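Pectate lyase (PDB 1GXM) cleaves pectate (polygalacturonic acid) by anti-beta-elimination, as a family 10 polysaccharide lyase whose catalytic module is the chain described. Local coordinates at residues Asn47-Tyr56 against Ser68-Glu79; Gln110-Gln118 against Asp128-Met137. One frame throughout, in Å; residues are numbered along the deposited sequence.

Overall arrangement
Both contacts are buried, but contact 2 lies deeper: its centre is about 9 Å from the centre of the chain, against about 14 Å for contact 1. Each joins a loop to the short strand and irregular lead-in before a helix, 77-90 in contact 1 and 136-148 in contact 2. They are held together directly, since Gln118 O of contact 2 is the probable acceptor for Ile71 N and Thr70 OG1 of contact 1, just beside the antiparallel pairing of strands 69-70 and 119-120. Their chemistry differs accordingly. Contact 1 combines a carboxylate stacked on an indole with a salt bridge and an amide pair at its more exposed end, whereas contact 2 relies mainly on small apolar groups, a methionine and backbone carbonyls.

Contact 1 (Asn47-Tyr56 against Ser68-Glu79); sequences NGGWPKNLDY and SGTIDNGATITE
Glu79 lies along one face of the Trp50 indole, where its CB, CG and CD each meet the ring system, while its oxygens find partners beyond it. CB stands almost squarely above the six-membered ring, 3.5 Å from the centroid, a CH-pi contact. CG moves on toward the pyrrole side, 3.7 Å from Trp50 CE2. A bend at this point (chi2 88°) carries CD onward to Trp50 CG and lays the carboxylate nearly flat on the indole, with the two planes 19° apart. Of the two oxygens, OE1 receives a weak, bent bond from Thr76 N. OE2 accepts from Tyr56 OH at 2.6 Å on its anti lone pair, with the phenol ring turned about perpendicular to the carboxylate; it is also hydrogen-bonded to a bound glycerol. The indole itself is fixed by a bond from NE1 to Val40 O, outside the two segments.

Beside this stack the backbones close up. Gly49 CA and Gly69 CA approach to 4.1 Å, with no side chain between them. Trp50 N points straight at Thr76 OG1 (2.9 Å, 178° at the hydrogen), and that hydroxyl donates a hydrogen bond to Thr70 O. Thr70 N in turn reaches Trp50 O at 3.0 Å. Toward the more exposed end, the extended Lys52 passes Thr70 CG2 and ends in a salt bridge, NZ to Asp72 OD2 at 2.9 Å. Asn53 OD1 takes Asn73 ND2 at 2.6 Å, nearly in line with its C=O, while one water links Asn53 N to Asn73 O.

The chemistry implies a carboxylate of fixed orientation, held flat by the indole face it lies on and gripped at OE2 by the phenol, with at most a weak bond at OE1; OE2 thus serves both Tyr56 and the glycerol.

Contact 2 (Gln110-Gln118 against Asp128-Met137); sequences QYSTGALPQ and DHATFNDNGM. With GOL (glycerol), chain C.
Leu116 and Met137 cross at about a right angle, with Leu116 CB 4.0 Å from Met137 CG. Met137 is stretched out, CG trans to the main-chain nitrogen (chi1 -179°), and runs alongside the 114-116 backbone: SD accepts a weak bond from Leu116 N, and CE comes to 3.4 Å from Gly114 O. Nearby, Ala115 CB meets Ala130 CB at 3.6 Å, and Tyr177 of helix 161-181 covers both alanines and Met137. Leu116 O receives Thr131 N at 3.0 Å, nearly head-on. Two residues after Leu116, Gln118 passes the same Thr131 at a slant, Gln118 CB lying 3.4 Å from Thr131 OG1, which donates a hydrogen bond to His129 O.

At the other end the Tyr111 ring presents its edge to Asp128, and OH donates to Asp128 O at 2.6 Å. The same hydroxyl accepts from O2 of a glycerol, probably from the crystallisation liquor, whose O3 lies in the plane of the His129 ring, 2.7 Å from ND1.

Segment 110-118 leaves helix 93-109 and segment 128-137 enters helix 136-148, so the contact ties the connection between successive helices, consistent with the alpha/alpha-toroid fold of the six-hairpin clan.

Contact 1 (Asn47-Tyr56 against Ser68-Glu79)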
loop_
_atom_site.group_PDB
_atom_site.type_symbol
_atom_site.label_atom_id
_atom_site.label_comp_id
_atom_site.label_asym_id
_atom_site.label_seq_id
_atom_site.Cartn_x
_atom_site.Cartn_y
_atom_site.Cartn_z
ATOM N N ASN A 47 -1.293 -13.966 17.021
ATOM C CA ASN A 47 -2.436 -13.254 16.448
ATOM C C ASN A 47 -2.644 -13.466 14.951
ATOM O O ASN A 47 -3.641 -13.041 14.413
ATOM C CB ASN A 47 -2.376 -11.775 16.775
ATOM C CG ASN A 47 -1.131 -11.109 16.265
ATOM O OD1 ASN A 47 -0.564 -11.483 15.256
ATOM N ND2 ASN A 47 -0.723 -10.072 16.958
ATOM N N GLY A 48 -1.693 -14.126 14.311
ATOM C CA GLY A 48 -1.724 -14.418 12.890
ATOM C C GLY A 48 -0.922 -13.487 12.011
ATOM O O GLY A 48 -0.725 -13.764 10.840
ATOM N N GLY A 49 -0.501 -12.360 12.565
ATOM C CA GLY A 49 0.350 -11.434 11.835
ATOM C C GLY A 49 1.811 -11.809 11.970
ATOM O O GLY A 49 2.190 -12.649 12.784
ATOM N N TRP A 50 2.645 -11.134 11.204
ATOM C CA TRP A 50 4.080 -11.246 11.325
ATOM C C TRP A 50 4.693 -9.939 11.769
ATOM O O TRP A 50 4.164 -8.868 11.484
ATOM C CB TRP A 50 4.746 -11.591 10.005
ATOM C CG TRP A 50 4.759 -13.062 9.680
ATOM C CD1 TRP A 50 5.809 -13.892 9.807
ATOM C CD2 TRP A 50 3.688 -13.847 9.132
ATOM N NE1 TRP A 50 5.466 -15.155 9.396
ATOM C CE2 TRP A 50 4.170 -15.158 8.977
ATOM C CE3 TRP A 50 2.359 -13.582 8.786
ATOM C CZ2 TRP A 50 3.393 -16.180 8.469
ATOM C CZ3 TRP A 50 1.603 -14.601 8.249
ATOM C CH2 TRP A 50 2.119 -15.883 8.112
ATOM N N PRO A 51 5.838 -10.028 12.425
ATOM C CA PRO A 51 6.634 -8.834 12.700
ATOM C C PRO A 51 7.337 -8.458 11.403
ATOM O O PRO A 51 7.420 -9.265 10.473
ATOM C CB PRO A 51 7.639 -9.307 13.756
ATOM C CG PRO A 51 7.307 -10.682 14.058
ATOM C CD PRO A 51 6.511 -11.243 12.910
ATOM N N LYS A 52 7.848 -7.244 11.329
ATOM C CA LYS A 52 8.580 -6.835 10.135
ATOM C C LYS A 52 10.072 -7.106 10.239
ATOM O O LYS A 52 10.593 -7.386 11.322
ATOM C CB LYS A 52 8.354 -5.362 9.811
ATOM C CG LYS A 52 8.849 -4.418 10.861
ATOM C CD LYS A 52 8.760 -3.002 10.381
ATOM C CE LYS A 52 9.258 -2.021 11.395
ATOM N NZ LYS A 52 9.138 -0.644 10.833
ATOM N N ASN A 53 10.728 -7.041 9.089
ATOM C CA ASN A 53 12.187 -6.940 8.978
ATOM C C ASN A 53 12.952 -8.199 9.370
ATOM O O ASN A 53 14.142 -8.134 9.656
ATOM C CB ASN A 53 12.727 -5.758 9.803
ATOM C CG ASN A 53 12.197 -4.418 9.344
ATOM O OD1 ASN A 53 11.681 -4.274 8.237
ATOM N ND2 ASN A 53 12.330 -3.424 10.206
ATOM N N LEU A 54 12.286 -9.342 9.376
ATOM C CA LEU A 54 12.979 -10.603 9.630
ATOM C C LEU A 54 13.675 -11.080 8.357
ATOM O O LEU A 54 13.086 -11.067 7.280
ATOM C CB LEU A 54 12.003 -11.661 10.134
ATOM C CG LEU A 54 11.424 -11.346 11.522
ATOM C CD1 LEU A 54 10.131 -12.111 11.756
ATOM C CD2 LEU A 54 12.441 -11.661 12.629
ATOM N N ASP A 55 14.926 -11.508 8.503
ATOM C CA ASP A 55 15.736 -11.943 7.363
ATOM C C ASP A 55 15.526 -13.438 7.129
ATOM O O ASP A 55 16.354 -14.256 7.516
ATOM C CB ASP A 55 17.212 -11.636 7.639
ATOM C CG ASP A 55 18.097 -11.786 6.404
ATOM O OD1 ASP A 55 17.618 -12.220 5.324
ATOM O OD2 ASP A 55 19.320 -11.508 6.447
ATOM N N TYR A 56 14.415 -13.791 6.483
ATOM C CA TYR A 56 14.028 -15.202 6.365
ATOM C C TYR A 56 15.014 -16.029 5.579
ATOM O O TYR A 56 15.072 -17.228 5.774
ATOM C CB TYR A 56 12.675 -15.359 5.712
ATOM C CG TYR A 56 11.567 -14.687 6.462
ATOM C CD1 TYR A 56 11.244 -15.063 7.756
ATOM C CD2 TYR A 56 10.828 -13.675 5.869
ATOM C CE1 TYR A 56 10.214 -14.449 8.430
ATOM C CE2 TYR A 56 9.799 -13.074 6.528
ATOM C CZ TYR A 56 9.495 -13.447 7.812
ATOM O OH TYR A 56 8.474 -12.828 8.479
ATOM N N SER A 68 2.492 -7.608 18.408
ATOM C CA SER A 68 1.618 -7.124 17.359
ATOM C C SER A 68 2.154 -7.547 16.000
ATOM O O SER A 68 3.357 -7.626 15.777
ATOM C CB SER A 68 1.493 -5.619 17.400
ATOM O OG SER A 68 0.806 -5.224 18.553
ATOM N N GLY A 69 1.232 -7.876 15.116
ATOM C CA GLY A 69 1.543 -8.043 13.715
ATOM C C GLY A 69 1.603 -6.693 13.042
ATOM O O GLY A 69 1.124 -5.707 13.564
ATOM N N THR A 70 2.198 -6.673 11.870
ATOM C CA THR A 70 2.304 -5.456 11.115
ATOM C C THR A 70 2.147 -5.697 9.639
ATOM O O THR A 70 2.405 -6.778 9.134
ATOM C CB THR A 70 3.629 -4.740 11.429
ATOM O OG1 THR A 70 3.659 -3.463 10.776
ATOM C CG2 THR A 70 4.827 -5.472 10.919
ATOM N N ILE A 71 1.686 -4.654 8.953
ATOM C CA ILE A 71 1.666 -4.625 7.496
ATOM C C ILE A 71 2.692 -3.636 6.944
ATOM O O ILE A 71 2.678 -3.309 5.761
ATOM C CB ILE A 71 0.260 -4.319 6.970
ATOM C CG1 ILE A 71 -0.277 -3.021 7.531
ATOM C CG2 ILE A 71 -0.673 -5.462 7.319
ATOM C CD1 ILE A 71 -1.504 -2.507 6.796
ATOM N N ASP A 72 3.604 -3.191 7.787
ATOM C CA ASP A 72 4.693 -2.354 7.318
ATOM C C ASP A 72 5.748 -3.195 6.620
ATOM O O ASP A 72 5.953 -4.359 6.937
ATOM C CB ASP A 72 5.301 -1.593 8.461
ATOM C CG ASP A 72 6.245 -0.510 7.999
ATOM O OD1 ASP A 72 6.083 0.037 6.877
ATOM O OD2 ASP A 72 7.184 -0.195 8.717
ATOM N N ASN A 73 6.426 -2.580 5.660
ATOM C CA ASN A 73 7.529 -3.249 4.961
ATOM C C ASN A 73 7.136 -4.626 4.416
ATOM O O ASN A 73 7.924 -5.573 4.485
ATOM C CB ASN A 73 8.774 -3.327 5.845
ATOM C CG ASN A 73 10.060 -3.519 5.036
ATOM O OD1 ASN A 73 10.106 -3.205 3.842
ATOM N ND2 ASN A 73 11.108 -4.025 5.692
ATOM N N GLY A 74 5.913 -4.718 3.903
ATOM C CA GLY A 74 5.391 -5.925 3.278
ATOM C C GLY A 74 5.053 -7.034 4.243
ATOM O O GLY A 74 4.667 -8.118 3.828
ATOM N N ALA A 75 5.203 -6.794 5.534
ATOM C CA ALA A 75 4.966 -7.843 6.506
ATOM C C ALA A 75 3.507 -8.276 6.493
ATOM O O ALA A 75 2.609 -7.500 6.170
ATOM C CB ALA A 75 5.368 -7.408 7.874
ATOM N N THR A 76 3.326 -9.544 6.858
ATOM C CA THR A 76 2.057 -10.237 6.965
ATOM C C THR A 76 1.478 -10.518 5.592
ATOM O O THR A 76 1.232 -11.673 5.232
ATOM C CB THR A 76 1.057 -9.504 7.861
ATOM O OG1 THR A 76 1.613 -9.398 9.178
ATOM C CG2 THR A 76 -0.210 -10.353 8.046
ATOM N N ILE A 77 1.282 -9.470 4.811
ATOM C CA ILE A 77 0.671 -9.610 3.504
ATOM C C ILE A 77 1.538 -10.441 2.567
ATOM O O ILE A 77 1.014 -11.254 1.805
ATOM C CB ILE A 77 0.275 -8.237 2.905
ATOM C CG1 ILE A 77 1.468 -7.286 2.780
ATOM C CG2 ILE A 77 -0.834 -7.642 3.757
ATOM C CD1 ILE A 77 1.157 -5.979 2.041
ATOM N N THR A 78 2.847 -10.295 2.647
ATOM C CA THR A 78 3.729 -11.059 1.779
ATOM C C THR A 78 3.789 -12.499 2.259
ATOM O O THR A 78 3.620 -13.420 1.479
ATOM C CB THR A 78 5.117 -10.465 1.768
ATOM O OG1 THR A 78 5.056 -9.080 1.408
ATOM C CG2 THR A 78 5.953 -11.124 0.691
ATOM N N GLU A 79 4.037 -12.684 3.547
ATOM C CA GLU A 79 4.127 -14.025 4.122
ATOM C C GLU A 79 2.876 -14.838 3.851
ATOM O O GLU A 79 2.953 -16.028 3.519
ATOM C CB GLU A 79 4.372 -13.966 5.639
ATOM C CG GLU A 79 5.760 -13.509 6.040
ATOM C CD GLU A 79 5.916 -12.020 6.173
ATOM O OE1 GLU A 79 5.079 -11.266 5.647
ATOM O OE2 GLU A 79 6.898 -11.595 6.801
HETATM O O HOH W 1 8.939 -7.053 6.725
#

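Contact 2 (Gln110-Gln118 against Asp128-Met137)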
loop_
_atom_site.group_PDB
_atom_site.type_symbol
_atom_site.label_atom_id
_atom_site.label_comp_id
_atom_site.label_asym_id
_atom_site.label_seq_id
_atom_site.Cartn_x
_atom_site.Cartn_y
_atom_site.Cartn_z
ATOM N N GLN A 110 -9.058 -4.537 11.382
ATOM C CA GLN A 110 -9.798 -3.527 10.672
ATOM C C GLN A 110 -10.733 -2.758 11.591
ATOM O O GLN A 110 -11.499 -3.339 12.351
ATOM C CB GLN A 110 -10.575 -4.147 9.516
ATOM C CG GLN A 110 -11.155 -3.137 8.568
ATOM C CD GLN A 110 -11.761 -3.791 7.361
ATOM O OE1 GLN A 110 -12.497 -4.773 7.476
ATOM N NE2 GLN A 110 -11.460 -3.254 6.182
ATOM N N TYR A 111 -10.671 -1.448 11.528
ATOM C CA TYR A 111 -11.593 -0.627 12.257
ATOM C C TYR A 111 -12.991 -0.714 11.656
ATOM O O TYR A 111 -13.151 -1.119 10.524
ATOM C CB TYR A 111 -11.159 0.821 12.224
ATOM C CG TYR A 111 -9.905 1.188 12.967
ATOM C CD1 TYR A 111 -8.655 1.074 12.382
ATOM C CD2 TYR A 111 -9.982 1.772 14.215
ATOM C CE1 TYR A 111 -7.518 1.502 13.034
ATOM C CE2 TYR A 111 -8.852 2.184 14.871
ATOM C CZ TYR A 111 -7.620 2.066 14.261
ATOM O OH TYR A 111 -6.516 2.505 14.921
ATOM N N SER A 112 -13.980 -0.222 12.393
ATOM C CA SER A 112 -15.366 -0.207 11.930
ATOM C C SER A 112 -15.516 0.563 10.625
ATOM O O SER A 112 -16.398 0.266 9.828
ATOM C CB SER A 112 -16.274 0.415 12.982
ATOM O OG SER A 112 -15.949 1.746 13.211
ATOM N N THR A 113 -14.631 1.524 10.408
ATOM C CA THR A 113 -14.649 2.352 9.210
ATOM C C THR A 113 -14.028 1.693 7.987
ATOM O O THR A 113 -14.098 2.220 6.898
ATOM C CB THR A 113 -13.861 3.610 9.449
ATOM O OG1 THR A 113 -12.523 3.238 9.789
ATOM C CG2 THR A 113 -14.403 4.422 10.617
ATOM N N GLY A 114 -13.346 0.585 8.189
ATOM C CA GLY A 114 -12.612 -0.087 7.134
ATOM C C GLY A 114 -11.114 0.165 7.152
ATOM O O GLY A 114 -10.390 -0.523 6.462
ATOM N N ALA A 115 -10.656 1.139 7.918
ATOM C CA ALA A 115 -9.238 1.444 8.005
ATOM C C ALA A 115 -8.463 0.231 8.487
ATOM O O ALA A 115 -8.915 -0.497 9.372
ATOM C CB ALA A 115 -9.029 2.560 8.961
ATOM N N LEU A 116 -7.264 0.050 7.952
ATOM C CA LEU A 116 -6.300 -0.917 8.467
ATOM C C LEU A 116 -5.124 -0.188 9.080
ATOM O O LEU A 116 -4.505 0.650 8.424
ATOM C CB LEU A 116 -5.782 -1.835 7.360
ATOM C CG LEU A 116 -6.863 -2.665 6.659
ATOM C CD1 LEU A 116 -6.249 -3.534 5.607
ATOM C CD2 LEU A 116 -7.552 -3.544 7.634
ATOM N N PRO A 117 -4.793 -0.511 10.321
ATOM C CA PRO A 117 -3.654 0.096 10.999
ATOM C C PRO A 117 -2.361 -0.549 10.579
ATOM O O PRO A 117 -2.323 -1.628 10.010
ATOM C CB PRO A 117 -3.940 -0.214 12.461
ATOM C CG PRO A 117 -4.616 -1.528 12.408
ATOM C CD PRO A 117 -5.487 -1.483 11.190
ATOM N N GLN A 118 -1.270 0.129 10.865
ATOM C CA GLN A 118 0.046 -0.383 10.562
ATOM C C GLN A 118 0.434 -1.570 11.435
ATOM O O GLN A 118 1.065 -2.494 10.966
ATOM C CB GLN A 118 1.071 0.725 10.699
ATOM C CG GLN A 118 2.418 0.377 10.129
ATOM C CD GLN A 118 3.450 1.469 10.364
ATOM O OE1 GLN A 118 4.079 1.972 9.411
ATOM N NE2 GLN A 118 3.649 1.819 11.596
ATOM N N ASP A 128 -1.406 3.567 14.545
ATOM C CA ASP A 128 -2.833 3.250 14.647
ATOM C C ASP A 128 -3.625 3.778 13.458
ATOM O O ASP A 128 -4.765 3.373 13.245
ATOM C CB ASP A 128 -3.432 3.892 15.902
ATOM C CG ASP A 128 -2.971 3.275 17.176
ATOM O OD1 ASP A 128 -2.138 2.342 17.177
ATOM O OD2 ASP A 128 -3.408 3.745 18.251
ATOM N N HIS A 129 -3.063 4.740 12.729
ATOM C CA HIS A 129 -3.783 5.356 11.637
ATOM C C HIS A 129 -4.040 4.368 10.516
ATOM O O HIS A 129 -3.341 3.366 10.395
ATOM C CB HIS A 129 -3.030 6.550 11.066
ATOM C CG HIS A 129 -2.887 7.689 12.016
ATOM N ND1 HIS A 129 -3.897 8.080 12.870
ATOM C CD2 HIS A 129 -1.848 8.523 12.240
ATOM C CE1 HIS A 129 -3.475 9.112 13.578
ATOM N NE2 HIS A 129 -2.240 9.408 13.210
ATOM N N ALA A 130 -5.045 4.655 9.696
ATOM C CA ALA A 130 -5.199 3.981 8.416
ATOM C C ALA A 130 -3.897 4.203 7.653
ATOM O O ALA A 130 -3.510 5.338 7.374
ATOM C CB ALA A 130 -6.362 4.576 7.635
ATOM N N THR A 131 -3.211 3.115 7.327
ATOM C CA THR A 131 -1.828 3.197 6.859
ATOM C C THR A 131 -1.715 2.784 5.423
ATOM O O THR A 131 -1.674 1.616 5.094
ATOM C CB THR A 131 -0.950 2.342 7.722
ATOM O OG1 THR A 131 -1.012 2.856 9.052
ATOM C CG2 THR A 131 0.515 2.485 7.300
ATOM N N PHE A 132 -1.642 3.776 4.555
ATOM C CA PHE A 132 -1.356 3.518 3.160
ATOM C C PHE A 132 0.124 3.380 2.902
ATOM O O PHE A 132 0.521 2.769 1.936
ATOM C CB PHE A 132 -1.954 4.597 2.270
ATOM C CG PHE A 132 -3.440 4.673 2.364
ATOM C CD1 PHE A 132 -4.217 3.606 1.976
ATOM C CD2 PHE A 132 -4.083 5.794 2.852
ATOM C CE1 PHE A 132 -5.582 3.658 2.055
ATOM C CE2 PHE A 132 -5.447 5.835 2.943
ATOM C CZ PHE A 132 -6.193 4.777 2.535
ATOM N N ASN A 133 0.930 3.899 3.810
ATOM C CA ASN A 133 2.369 3.814 3.762
ATOM C C ASN A 133 2.851 2.437 3.405
ATOM O O ASN A 133 2.362 1.444 3.919
ATOM C CB ASN A 133 2.938 4.189 5.127
ATOM C CG ASN A 133 4.398 4.480 5.073
ATOM O OD1 ASN A 133 4.808 5.485 4.503
ATOM N ND2 ASN A 133 5.201 3.626 5.668
ATOM N N ASP A 134 3.845 2.397 2.524
ATOM C CA ASP A 134 4.439 1.151 2.048
ATOM C C ASP A 134 3.407 0.201 1.468
ATOM O O ASP A 134 3.515 -1.011 1.572
ATOM C CB ASP A 134 5.198 0.457 3.171
ATOM C CG ASP A 134 6.434 -0.247 2.639
ATOM O OD1 ASP A 134 7.080 -0.968 3.410
ATOM O OD2 ASP A 134 6.824 -0.137 1.454
ATOM N N ASN A 135 2.397 0.769 0.837
ATOM C CA ASN A 135 1.308 0.028 0.225
ATOM C C ASN A 135 0.563 -0.878 1.195
ATOM O O ASN A 135 -0.097 -1.807 0.774
ATOM C CB ASN A 135 1.824 -0.776 -0.975
ATOM C CG ASN A 135 2.295 0.096 -2.074
ATOM O OD1 ASN A 135 1.639 1.090 -2.418
ATOM N ND2 ASN A 135 3.437 -0.254 -2.653
ATOM N N GLY A 136 0.620 -0.575 2.483
ATOM C CA GLY A 136 0.100 -1.499 3.471
ATOM C C GLY A 136 -1.388 -1.766 3.328
ATOM O O GLY A 136 -1.825 -2.877 3.062
ATOM N N MET A 137 -2.193 -0.732 3.515
ATOM C CA MET A 137 -3.620 -0.938 3.470
ATOM C C MET A 137 -4.074 -1.399 2.090
ATOM O O MET A 137 -4.899 -2.294 1.973
ATOM C CB MET A 137 -4.369 0.311 3.896
ATOM C CG MET A 137 -5.861 0.144 3.889
ATOM S SD MET A 137 -6.678 1.448 4.808
ATOM C CE MET A 137 -8.340 1.103 4.349
HETATM C C1 GOL C . -7.454 7.105 16.091
HETATM O O1 GOL C . -6.525 8.108 16.397
HETATM C C2 GOL C . -6.626 5.887 15.783
HETATM O O2 GOL C . -7.440 4.751 15.817
HETATM C C3 GOL C . -5.916 5.981 14.440
HETATM O O3 GOL C . -6.275 7.050 13.584
HETATM O O HOH W 2 3.743 1.071 6.708
#